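Side-chain contacts in thioredoxin-like protein (Parabacteroides distasonis, PDB 4FO5), which has no specific activity assigned but adopts a thioredoxin-like fold and is probably related to the oxidoreductases of the AhpC/TSA family: residues L3-N8 against L12-E17; A25-H28 against Y34-L37; N38-Y43 against A49-L54; N59-D64 against K135-L140; N117-I120 against I126-A129. All coordinates share one frame; numbering follows the deposited sequence.

Contact 1 (L3-N8 against L12-E17)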
# COMPACT_ATOMS: atom_id res chain seq x y z
N LEU A 3 12.86 -12.22 -13.73
CA LEU A 3 12.38 -11.48 -12.56
C LEU A 3 12.91 -12.06 -11.26
O LEU A 3 13.25 -13.24 -11.21
CB LEU A 3 10.84 -11.43 -12.51
CG LEU A 3 10.13 -10.45 -13.44
CD1 LEU A 3 8.65 -10.67 -13.43
CD2 LEU A 3 10.45 -8.98 -13.08
N THR A 4 12.98 -11.22 -10.22
CA THR A 4 13.36 -11.64 -8.86
C THR A 4 12.41 -10.98 -7.85
O THR A 4 11.97 -9.85 -8.07
CB THR A 4 14.86 -11.36 -8.52
OG1 THR A 4 15.12 -11.86 -7.21
CG2 THR A 4 15.23 -9.85 -8.55
N GLU A 5 12.11 -11.68 -6.75
CA GLU A 5 11.29 -11.12 -5.67
C GLU A 5 12.13 -10.13 -4.87
O GLU A 5 13.28 -10.43 -4.56
CB GLU A 5 10.73 -12.23 -4.77
CG GLU A 5 9.69 -11.70 -3.80
CD GLU A 5 9.14 -12.74 -2.85
OE1 GLU A 5 9.89 -13.22 -1.98
OE2 GLU A 5 7.93 -13.05 -2.96
N GLY A 6 11.56 -8.98 -4.55
CA GLY A 6 12.23 -7.93 -3.79
C GLY A 6 11.38 -6.68 -3.62
O GLY A 6 10.19 -6.70 -3.93
N VAL A 7 12.00 -5.59 -3.15
CA VAL A 7 11.29 -4.32 -2.91
C VAL A 7 11.82 -3.19 -3.81
O VAL A 7 11.49 -2.03 -3.60
CB VAL A 7 11.33 -3.90 -1.42
CG1 VAL A 7 10.53 -4.88 -0.57
CG2 VAL A 7 12.76 -3.74 -0.91
N ASN A 8 12.63 -3.52 -4.81
CA ASN A 8 13.13 -2.52 -5.74
C ASN A 8 12.26 -2.47 -6.98
O ASN A 8 11.71 -3.50 -7.37
CB ASN A 8 14.60 -2.80 -6.11
CG ASN A 8 15.52 -2.49 -4.96
OD1 ASN A 8 15.34 -1.50 -4.24
ND2 ASN A 8 16.48 -3.35 -4.72
N LEU A 12 9.56 -8.44 -8.42
CA LEU A 12 8.26 -9.02 -8.12
C LEU A 12 7.94 -8.68 -6.71
O LEU A 12 8.73 -9.01 -5.83
CB LEU A 12 8.34 -10.55 -8.23
CG LEU A 12 7.83 -11.21 -9.47
CD1 LEU A 12 8.25 -12.66 -9.48
CD2 LEU A 12 6.33 -11.09 -9.57
N ALA A 13 6.82 -8.01 -6.46
CA ALA A 13 6.47 -7.65 -5.08
C ALA A 13 6.20 -8.91 -4.25
O ALA A 13 5.53 -9.83 -4.74
CB ALA A 13 5.25 -6.73 -5.05
N PRO A 14 6.76 -9.01 -3.02
CA PRO A 14 6.47 -10.20 -2.18
C PRO A 14 4.96 -10.37 -1.99
O PRO A 14 4.26 -9.38 -1.76
CB PRO A 14 7.19 -9.88 -0.86
CG PRO A 14 8.29 -8.90 -1.25
CD PRO A 14 7.63 -8.05 -2.30
N ARG A 15 4.45 -11.60 -2.14
CA ARG A 15 3.01 -11.86 -2.02
C ARG A 15 2.51 -11.60 -0.61
O ARG A 15 3.19 -11.91 0.36
CB ARG A 15 2.66 -13.32 -2.40
CG ARG A 15 2.97 -13.74 -3.85
CD ARG A 15 2.22 -12.96 -4.92
NE ARG A 15 0.78 -13.19 -4.87
CZ ARG A 15 0.12 -14.03 -5.66
NH1 ARG A 15 0.76 -14.73 -6.59
NH2 ARG A 15 -1.19 -14.16 -5.54
N ILE A 16 1.30 -11.06 -0.51
CA ILE A 16 0.69 -10.83 0.80
C ILE A 16 -0.42 -11.86 0.98
O ILE A 16 -1.45 -11.80 0.31
CB ILE A 16 0.22 -9.38 0.96
CG1 ILE A 16 1.43 -8.43 0.85
CG2 ILE A 16 -0.52 -9.20 2.30
CD1 ILE A 16 1.10 -7.06 0.61
N GLU A 17 -0.16 -12.84 1.86
CA GLU A 17 -1.03 -13.98 2.14
C GLU A 17 -2.27 -13.62 2.95
O GLU A 17 -3.38 -13.83 2.44
CB GLU A 17 -0.24 -15.08 2.88
O HOH W 1 6.02 -12.62 -5.20
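Glu5 and Leu12 face each other in a single beta bridge within the N-terminal loop that precedes the first strand, 34-40, of this thioredoxin-like fold. The evidence is a pair of backbone bonds on Leu12: its N donates to Thr4 O at 2.8 Å, and its O accepts Gly6 N at 3.1 Å. A weaker CA-H...O contact, Glu5 CA to Leu12 O at 3.3 Å, reaches the same carbonyl oxygen as the Gly6 bond. Taken from Leu3 to Gly6 and from Leu12 to Arg15, the backbones diverge by 57°, and the pairing stops at this one bridge.

The close packing lies on the Pro14 side. Gly6 O comes within 3.3 Å of Pro14 CD, and the Glu5 side chain crosses the same proline, its CG anti to the backbone N (chi1 -170°) and its chain extended beyond that. This brings the aliphatic part of the glutamate past Leu12 O and sets OE2 3.3 Å from Pro14 CA. Pro14 itself is buried, with Lys108 of helix 104-108 also against it, and its O takes a bond from the hydroxyl of Tyr109.

The solvent side is looser. Leu3 and Leu12, crossing at about a right angle, touch lightly, Leu3 CD1 4.1 Å from Leu12 CG. Glu5, though exposed, has its carboxylate tied back by one water, which donates to Glu5 OE2 at 3.0 Å and to Ala13 O at 2.9 Å.

Contact 2 (A25-H28 against Y34-L37)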
# COMPACT_ATOMS: atom_id res chain seq x y z
N ALA A 25 -6.70 -10.46 -2.00
CA ALA A 25 -6.79 -10.35 -3.47
C ALA A 25 -5.39 -10.11 -4.05
O ALA A 25 -4.65 -9.29 -3.51
CB ALA A 25 -7.74 -9.22 -3.85
N SER A 26 -5.02 -10.85 -5.12
CA SER A 26 -3.69 -10.79 -5.74
C SER A 26 -3.33 -9.43 -6.42
O SER A 26 -4.20 -8.59 -6.68
CB SER A 26 -3.55 -11.92 -6.76
OG SER A 26 -4.55 -11.82 -7.76
N PHE A 27 -2.03 -9.22 -6.67
CA PHE A 27 -1.58 -8.02 -7.39
C PHE A 27 -1.78 -8.29 -8.87
O PHE A 27 -2.30 -7.44 -9.59
CB PHE A 27 -0.12 -7.63 -7.07
CG PHE A 27 0.18 -7.28 -5.62
CD1 PHE A 27 -0.60 -6.36 -4.93
CD2 PHE A 27 1.28 -7.85 -4.97
CE1 PHE A 27 -0.31 -6.03 -3.60
CE2 PHE A 27 1.55 -7.54 -3.63
CZ PHE A 27 0.76 -6.62 -2.97
N HIS A 28 -1.46 -9.53 -9.29
CA HIS A 28 -1.63 -9.95 -10.67
C HIS A 28 -3.11 -10.03 -11.03
O HIS A 28 -3.94 -10.46 -10.22
CB HIS A 28 -0.88 -11.26 -10.98
CG HIS A 28 -1.50 -12.51 -10.44
ND1 HIS A 28 -0.96 -13.18 -9.35
CD2 HIS A 28 -2.55 -13.23 -10.91
CE1 HIS A 28 -1.72 -14.26 -9.18
NE2 HIS A 28 -2.69 -14.33 -10.09
N TYR A 34 -3.62 -1.50 -11.63
CA TYR A 34 -2.42 -1.30 -10.83
C TYR A 34 -2.80 -1.31 -9.35
O TYR A 34 -3.97 -1.14 -9.02
CB TYR A 34 -1.70 0.03 -11.21
CG TYR A 34 -0.93 0.01 -12.52
CD1 TYR A 34 -1.09 -1.03 -13.44
CD2 TYR A 34 -0.06 1.04 -12.85
CE1 TYR A 34 -0.40 -1.03 -14.66
CE2 TYR A 34 0.61 1.06 -14.07
CZ TYR A 34 0.44 0.02 -14.97
OH TYR A 34 1.13 0.04 -16.16
N THR A 35 -1.83 -1.62 -8.47
CA THR A 35 -2.06 -1.60 -7.02
C THR A 35 -1.07 -0.62 -6.37
O THR A 35 0.14 -0.67 -6.61
CB THR A 35 -1.93 -3.01 -6.37
OG1 THR A 35 -2.74 -3.93 -7.08
CG2 THR A 35 -2.40 -3.03 -4.91
N LEU A 36 -1.62 0.24 -5.52
CA LEU A 36 -0.85 1.11 -4.67
C LEU A 36 -0.80 0.42 -3.30
O LEU A 36 -1.81 0.39 -2.58
CB LEU A 36 -1.42 2.55 -4.59
CG LEU A 36 -0.63 3.48 -3.63
CD1 LEU A 36 0.79 3.71 -4.13
CD2 LEU A 36 -1.34 4.77 -3.45
N LEU A 37 0.35 -0.19 -3.00
CA LEU A 37 0.61 -0.85 -1.73
C LEU A 37 1.23 0.15 -0.79
O LEU A 37 2.29 0.66 -1.10
CB LEU A 37 1.52 -2.07 -1.93
CG LEU A 37 1.95 -2.79 -0.67
CD1 LEU A 37 0.74 -3.45 0.01
CD2 LEU A 37 2.96 -3.86 -1.01
O HOH W 2 -1.49 -4.90 -9.17
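The backbones of Phe27 and Thr35 stay apart, CA to CA 6.4 Å, too far for strand pairing, so the loop 25-28 meets residues 34-37 of strand 34-40 through side chains and one water. Phe27 carries the contact. Its CG is anti to the carbonyl carbon (chi1 -62°), which swings the ring across to the strand, where Thr35 and Leu37 both point toward the loop. Thr35 CG2 comes to the ring edge, near the ring plane, 3.8 Å from Phe27 CD1 and almost as close to CE1. Farther along, Leu37 CD2 touches the distal carbon Phe27 CZ at 4.0 Å. Both residues cross the phenyl group at about a right angle.

A polar link runs beside this apolar one: a water 2.7 Å from Phe27 O, to which it probably donates, also lies 2.6 Å from Thr35 OG1.

All three touching residues are buried, and Ile16 and Ile120 also pack on Phe27. The arrangement is that of an N-terminal loop laid over the Thr35 and Leu37 face of the mixed sheet, at its central strand, 34-40, in a thioredoxin-like fold.

Contact 3 (N38-Y43 against A49-L54)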
# COMPACT_ATOMS: atom_id res chain seq x y z
N ASN A 38 0.57 0.47 0.33
CA ASN A 38 1.10 1.45 1.25
C ASN A 38 1.16 0.92 2.69
O ASN A 38 0.21 0.32 3.16
CB ASN A 38 0.29 2.73 1.18
CG ASN A 38 0.87 3.82 2.01
OD1 ASN A 38 1.99 4.26 1.79
ND2 ASN A 38 0.11 4.28 3.00
N PHE A 39 2.29 1.12 3.37
CA PHE A 39 2.49 0.73 4.76
C PHE A 39 2.52 1.96 5.60
O PHE A 39 3.19 2.94 5.25
CB PHE A 39 3.79 -0.08 4.93
CG PHE A 39 3.75 -1.40 4.20
CD1 PHE A 39 3.13 -2.50 4.77
CD2 PHE A 39 4.25 -1.51 2.91
CE1 PHE A 39 3.09 -3.73 4.08
CE2 PHE A 39 4.22 -2.73 2.23
CZ PHE A 39 3.63 -3.83 2.82
N TRP A 40 1.81 1.92 6.72
CA TRP A 40 1.73 3.02 7.66
C TRP A 40 1.38 2.49 9.05
O TRP A 40 1.06 1.32 9.20
CB TRP A 40 0.68 4.06 7.19
CG TRP A 40 -0.73 3.54 7.28
CD1 TRP A 40 -1.31 2.62 6.46
CD2 TRP A 40 -1.70 3.85 8.30
NE1 TRP A 40 -2.59 2.36 6.88
CE2 TRP A 40 -2.85 3.09 8.02
CE3 TRP A 40 -1.70 4.69 9.42
CZ2 TRP A 40 -4.00 3.14 8.82
CZ3 TRP A 40 -2.84 4.73 10.22
CH2 TRP A 40 -3.97 3.97 9.91
N ALA A 41 1.41 3.37 10.05
CA ALA A 41 1.00 3.08 11.43
C ALA A 41 0.64 4.38 12.10
O ALA A 41 1.27 5.40 11.81
CB ALA A 41 2.11 2.37 12.19
N ALA A 42 -0.37 4.36 12.99
CA ALA A 42 -0.80 5.55 13.74
C ALA A 42 0.37 6.14 14.56
O ALA A 42 0.43 7.36 14.70
CB ALA A 42 -1.96 5.19 14.66
N TYR A 43 1.33 5.29 15.01
CA TYR A 43 2.52 5.72 15.77
C TYR A 43 3.57 6.45 14.88
O TYR A 43 4.55 6.96 15.41
CB TYR A 43 3.17 4.55 16.54
CG TYR A 43 3.78 3.45 15.70
CD1 TYR A 43 5.01 3.64 15.06
CD2 TYR A 43 3.21 2.18 15.65
CE1 TYR A 43 5.62 2.61 14.34
CE2 TYR A 43 3.81 1.14 14.93
CZ TYR A 43 5.01 1.37 14.27
OH TYR A 43 5.60 0.36 13.54
N ALA A 49 -0.17 10.67 7.68
CA ALA A 49 -0.58 11.78 6.80
C ALA A 49 -0.45 11.40 5.32
O ALA A 49 -1.32 11.75 4.54
CB ALA A 49 0.22 13.04 7.09
N ARG A 50 0.60 10.65 4.93
CA ARG A 50 0.76 10.20 3.53
C ARG A 50 -0.37 9.28 3.12
O ARG A 50 -0.86 9.33 1.99
CB ARG A 50 2.09 9.45 3.32
CG ARG A 50 3.32 10.34 3.38
CD ARG A 50 4.56 9.61 2.84
NE ARG A 50 4.86 8.35 3.54
CZ ARG A 50 5.55 8.26 4.67
NH1 ARG A 50 6.01 9.36 5.28
NH2 ARG A 50 5.77 7.08 5.23
N ASN A 51 -0.82 8.44 4.07
CA ASN A 51 -1.91 7.50 3.85
C ASN A 51 -3.21 8.23 3.44
O ASN A 51 -3.84 7.83 2.46
CB ASN A 51 -2.16 6.66 5.10
CG ASN A 51 -3.07 5.51 4.81
OD1 ASN A 51 -2.98 4.88 3.76
ND2 ASN A 51 -3.98 5.21 5.72
N VAL A 52 -3.57 9.31 4.16
CA VAL A 52 -4.75 10.12 3.89
C VAL A 52 -4.63 10.75 2.51
O VAL A 52 -5.59 10.73 1.75
CB VAL A 52 -4.97 11.19 5.00
CG1 VAL A 52 -6.04 12.21 4.62
CG2 VAL A 52 -5.30 10.54 6.34
N GLN A 53 -3.46 11.31 2.20
CA GLN A 53 -3.26 12.00 0.92
C GLN A 53 -3.31 11.02 -0.23
O GLN A 53 -3.99 11.30 -1.21
CB GLN A 53 -1.97 12.82 0.92
CG GLN A 53 -2.00 13.99 1.93
CD GLN A 53 -3.19 14.92 1.83
OE1 GLN A 53 -3.54 15.42 0.75
NE2 GLN A 53 -3.83 15.21 2.97
N LEU A 54 -2.68 9.85 -0.08
CA LEU A 54 -2.74 8.81 -1.13
C LEU A 54 -4.17 8.27 -1.33
O LEU A 54 -4.62 8.21 -2.47
CB LEU A 54 -1.77 7.65 -0.84
CG LEU A 54 -0.27 7.99 -0.93
CD1 LEU A 54 0.56 6.92 -0.24
CD2 LEU A 54 0.19 8.22 -2.37
O HOH W 3 3.88 5.07 3.78
O HOH W 4 3.59 6.43 1.71
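Three flat groups, the amide of Asn38, the amide of Asn51 and the indole of Trp40, have nearly parallel planes, and this setting defines the contact. The Asn51 amide is turned 20° from the indole plane and rests over one face of it, offset toward the rim near the CE2-NE1 bond, with ND2 3.3 Å from Trp40 CE2. CB of Asn51 adds a CH-pi contact, 4.3 Å from the centroid of the five-membered ring. On its other branch, Asn51 OD1 accepts a weak bond from Asn38 ND2 at 3.2 Å, the two amide planes being 18° apart. Asn51 reaches this place with CG anti to its backbone N (chi1 -168°).

Leu54 CD1, one helical turn on, covers the Asn38 amide from 3.6 Å off OD1. That oxygen receives protons from two waters, at 2.7 and 2.9 Å; Arg50 gives NE to the nearer and NH2 to the other, which also donates to Phe39 O.

The contact joins strand and helix of the beta-alpha-beta unit 34-40, 45-58, 66-72; the axes of segments 38-40 and 49-54 approach to 8.8 Å. The buried amides are supplied with partners: Asn51 OD1 also has Ser70 OG and its ND2 has Gln94 OE1, while the water-relayed arginine probably polarises the carbonyl of Asn38. Partners on both branches of Asn51 probably fix its rotation and hold it close to parallel with the indole.

Contact 4 (N59-D64 against K135-L140)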
# COMPACT_ATOMS: atom_id res chain seq x y z
N ASN A 59 -9.14 8.00 -4.95
CA ASN A 59 -10.57 8.27 -5.14
C ASN A 59 -10.85 9.07 -6.42
O ASN A 59 -12.01 9.10 -6.85
CB ASN A 59 -11.18 8.99 -3.92
CG ASN A 59 -11.47 8.08 -2.74
OD1 ASN A 59 -11.78 6.89 -2.89
ND2 ASN A 59 -11.39 8.62 -1.53
N LYS A 60 -9.83 9.70 -7.03
CA LYS A 60 -10.00 10.46 -8.29
C LYS A 60 -10.11 9.51 -9.49
O LYS A 60 -10.58 9.92 -10.55
CB LYS A 60 -8.83 11.44 -8.55
CG LYS A 60 -8.73 12.61 -7.57
CD LYS A 60 -7.53 13.48 -7.91
CE LYS A 60 -7.15 14.39 -6.77
NZ LYS A 60 -5.97 15.23 -7.11
N PHE A 61 -9.66 8.25 -9.33
CA PHE A 61 -9.67 7.21 -10.38
C PHE A 61 -10.69 6.09 -10.09
O PHE A 61 -11.08 5.88 -8.95
CB PHE A 61 -8.26 6.60 -10.52
CG PHE A 61 -7.20 7.59 -10.95
CD1 PHE A 61 -6.95 7.83 -12.30
CD2 PHE A 61 -6.47 8.31 -10.01
CE1 PHE A 61 -6.00 8.78 -12.69
CE2 PHE A 61 -5.52 9.25 -10.41
CZ PHE A 61 -5.30 9.49 -11.74
N GLY A 62 -11.07 5.37 -11.13
CA GLY A 62 -11.98 4.24 -11.02
C GLY A 62 -11.33 2.98 -10.46
O GLY A 62 -10.10 2.82 -10.52
N PRO A 63 -12.15 2.03 -9.96
CA PRO A 63 -11.59 0.77 -9.41
C PRO A 63 -10.86 -0.08 -10.45
O PRO A 63 -10.04 -0.92 -10.09
CB PRO A 63 -12.84 0.02 -8.92
CG PRO A 63 -13.98 0.61 -9.71
CD PRO A 63 -13.62 2.05 -9.85
N ASP A 64 -11.16 0.14 -11.74
CA ASP A 64 -10.58 -0.55 -12.88
C ASP A 64 -9.15 -0.13 -13.14
O ASP A 64 -8.37 -0.92 -13.66
CB ASP A 64 -11.42 -0.28 -14.13
CG ASP A 64 -12.84 -0.79 -14.02
OD1 ASP A 64 -13.05 -2.01 -14.19
OD2 ASP A 64 -13.74 0.04 -13.78
N LYS A 135 2.82 12.57 -8.19
CA LYS A 135 3.47 11.62 -9.11
C LYS A 135 2.57 10.42 -9.41
O LYS A 135 2.58 9.95 -10.56
CB LYS A 135 4.84 11.14 -8.58
CG LYS A 135 5.76 10.49 -9.66
CD LYS A 135 6.43 11.56 -10.52
CE LYS A 135 7.23 11.03 -11.69
NZ LYS A 135 7.01 11.86 -12.90
N LEU A 136 1.76 9.94 -8.44
CA LEU A 136 0.85 8.81 -8.69
C LEU A 136 -0.13 9.17 -9.84
O LEU A 136 -0.27 8.39 -10.78
CB LEU A 136 0.09 8.37 -7.41
CG LEU A 136 -1.02 7.32 -7.55
CD1 LEU A 136 -0.47 5.93 -7.97
CD2 LEU A 136 -1.81 7.19 -6.27
N THR A 137 -0.73 10.36 -9.79
CA THR A 137 -1.66 10.86 -10.80
C THR A 137 -0.98 10.99 -12.18
O THR A 137 -1.55 10.54 -13.17
CB THR A 137 -2.28 12.17 -10.31
OG1 THR A 137 -3.10 11.85 -9.20
CG2 THR A 137 -3.11 12.86 -11.36
N GLU A 138 0.24 11.58 -12.23
CA GLU A 138 1.02 11.74 -13.46
C GLU A 138 1.32 10.37 -14.08
O GLU A 138 1.22 10.22 -15.30
CB GLU A 138 2.32 12.52 -13.20
N ILE A 139 1.63 9.36 -13.25
CA ILE A 139 1.90 8.00 -13.71
C ILE A 139 0.60 7.32 -14.24
O ILE A 139 0.63 6.71 -15.31
CB ILE A 139 2.57 7.14 -12.60
CG1 ILE A 139 4.02 7.63 -12.30
CG2 ILE A 139 2.57 5.68 -13.00
CD1 ILE A 139 4.60 7.17 -10.96
N LEU A 140 -0.51 7.41 -13.48
CA LEU A 140 -1.78 6.77 -13.85
C LEU A 140 -2.42 7.41 -15.10
O LEU A 140 -3.21 6.74 -15.77
CB LEU A 140 -2.78 6.81 -12.67
CG LEU A 140 -2.46 5.92 -11.45
CD1 LEU A 140 -3.44 6.16 -10.33
CD2 LEU A 140 -2.42 4.43 -11.81
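Phe61 and Leu140 fasten the loop between helix 45-58 and strand 66-72 to the C-terminal helix 133-140, two outer elements of the thioredoxin-like fold. The backbones are well separated, CA to CA 8.6 Å for this pair, so the evidence for contact lies in the side chains. Phe61 holds CG anti to its carbonyl carbon (chi1 -62°), which carries the ring out to the helix. Leu140 covers one face of it: CD1 stands 3.8 Å from the ring centroid and 16° off the normal, a CH-pi contact displaced toward the rim, nearest CD2 and CE2.

Thr137, one turn earlier in the helix, comes at the ring edge instead, with OG1 in the ring plane and 3.8 Å from Phe61 CE2. Its hydroxyl is hydrogen-bonded to Glu57 OE2, an oxygen that also forms a salt bridge with Lys60 NZ, so helix 45-58 takes part in holding this edge. Ile66 packs on both Phe61 and Leu140 from the neighbouring strand.

With an alanine in place of Phe61, Leu140 CD1 would probably be left without the ring it covers and a gap would open between loop and helix. Leu140 CB reaches the same ring too, 3.8 Å from Phe61 CZ.

Contact 5 (N117-I120 against I126-A129)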
# COMPACT_ATOMS: atom_id res chain seq x y z
N ASN A 117 5.67 3.00 0.26
CA ASN A 117 4.60 2.63 -0.64
C ASN A 117 5.22 2.12 -1.95
O ASN A 117 6.39 2.39 -2.25
CB ASN A 117 3.58 3.76 -0.88
CG ASN A 117 3.98 4.88 -1.82
OD1 ASN A 117 4.57 4.69 -2.90
ND2 ASN A 117 3.53 6.07 -1.49
N PHE A 118 4.45 1.34 -2.69
CA PHE A 118 4.89 0.73 -3.93
C PHE A 118 3.76 0.73 -4.93
O PHE A 118 2.64 0.36 -4.60
CB PHE A 118 5.35 -0.74 -3.70
CG PHE A 118 6.39 -0.93 -2.62
CD1 PHE A 118 6.02 -1.10 -1.29
CD2 PHE A 118 7.74 -0.88 -2.93
CE1 PHE A 118 6.98 -1.23 -0.29
CE2 PHE A 118 8.70 -1.04 -1.93
CZ PHE A 118 8.31 -1.24 -0.62
N LEU A 119 4.04 1.18 -6.15
CA LEU A 119 3.10 1.08 -7.25
C LEU A 119 3.44 -0.23 -7.98
O LEU A 119 4.55 -0.40 -8.49
CB LEU A 119 3.18 2.31 -8.16
CG LEU A 119 2.16 2.36 -9.31
CD1 LEU A 119 0.71 2.34 -8.78
CD2 LEU A 119 2.38 3.59 -10.16
N ILE A 120 2.51 -1.19 -7.93
CA ILE A 120 2.64 -2.51 -8.50
C ILE A 120 1.73 -2.63 -9.73
O ILE A 120 0.54 -2.32 -9.63
CB ILE A 120 2.31 -3.59 -7.39
CG1 ILE A 120 3.21 -3.38 -6.11
CG2 ILE A 120 2.43 -5.00 -7.95
CD1 ILE A 120 2.76 -4.14 -4.81
N ILE A 126 6.97 -4.28 -9.20
CA ILE A 126 7.04 -2.90 -8.66
C ILE A 126 7.50 -2.01 -9.79
O ILE A 126 8.56 -2.28 -10.37
CB ILE A 126 8.01 -2.82 -7.43
CG1 ILE A 126 7.49 -3.70 -6.27
CG2 ILE A 126 8.21 -1.35 -7.01
CD1 ILE A 126 8.53 -4.16 -5.28
N ILE A 127 6.71 -0.99 -10.14
CA ILE A 127 7.11 -0.07 -11.20
C ILE A 127 7.54 1.30 -10.62
O ILE A 127 8.12 2.10 -11.32
CB ILE A 127 6.03 0.07 -12.29
CG1 ILE A 127 4.67 0.47 -11.67
CG2 ILE A 127 5.93 -1.22 -13.14
CD1 ILE A 127 3.70 1.08 -12.61
N ALA A 128 7.22 1.57 -9.34
CA ALA A 128 7.57 2.82 -8.65
C ALA A 128 7.54 2.60 -7.14
O ALA A 128 6.81 1.75 -6.65
CB ALA A 128 6.62 3.95 -9.05
N ALA A 129 8.34 3.37 -6.41
CA ALA A 129 8.45 3.29 -4.95
C ALA A 129 8.29 4.68 -4.38
O ALA A 129 8.65 5.64 -5.05
CB ALA A 129 9.81 2.70 -4.55
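Leu119 O is gripped by two successive amides of the opposite strand: Ile127 N donates at 2.8 Å, nearly along the C=O axis, and Ala128 N more weakly at 3.4 Å. In return Leu119 N donates to Ala128 O at 2.9 Å, the amide sitting 36° out of that carbonyl's plane. Two residues facing one is the signature of a classic beta bulge, and the pairing confirms it: Phe118 matches Ala129, Leu119 matches Ala128, but Ile120 matches Ile126.

The strands 117-120 and 126-129 form the antiparallel beta hairpin at one side of the thioredoxin-like sheet. On the face bearing Phe118, Ile120, Ile126 and Ala129, Phe118 CD2 meets Ile126 CD1 at 4.1 Å, and Ile120 CG1 lies 4.3 Å from Ile126 CG1. On the other face Leu119 CB touches Ala128 CB at 3.9 Å. Ile127, at the bulge, has CG1 between its backbone N and carbonyl carbon (chi1 54°), which turns CG1 toward Leu119 and lets CD1 come within 3.7 Å of Leu119 CD2. With an alanine in place of Leu119, Ile127 CD1 and the helix residues Leu136 and Ile139 would probably lose their partner and a gap would open. Asn117, at the start of its strand, accepts Val131 N through OD1.

Overall arrangement
From the N terminus, contact 1 closes a short turn in the leading loop, contact 2 brings the end of that loop onto strand 34-40, and contact 3 folds helix 45-58 back on the same strand; these three follow in series. Contact 4 then closes a long loop, from 59-64 to the C-terminal helix, and contact 5, the hairpin 117-120 with 126-129, is nested within it. None cross. Strands 34-40 and 117-120 are sheet neighbours, which links contacts 2 and 3 to contact 5. Contact 1 touches contact 5 through Gly6 and Ile126, while the hairpin's other face meets the helix of contact 4. Contacts 1 and 4 stand about 22 Å apart between centres.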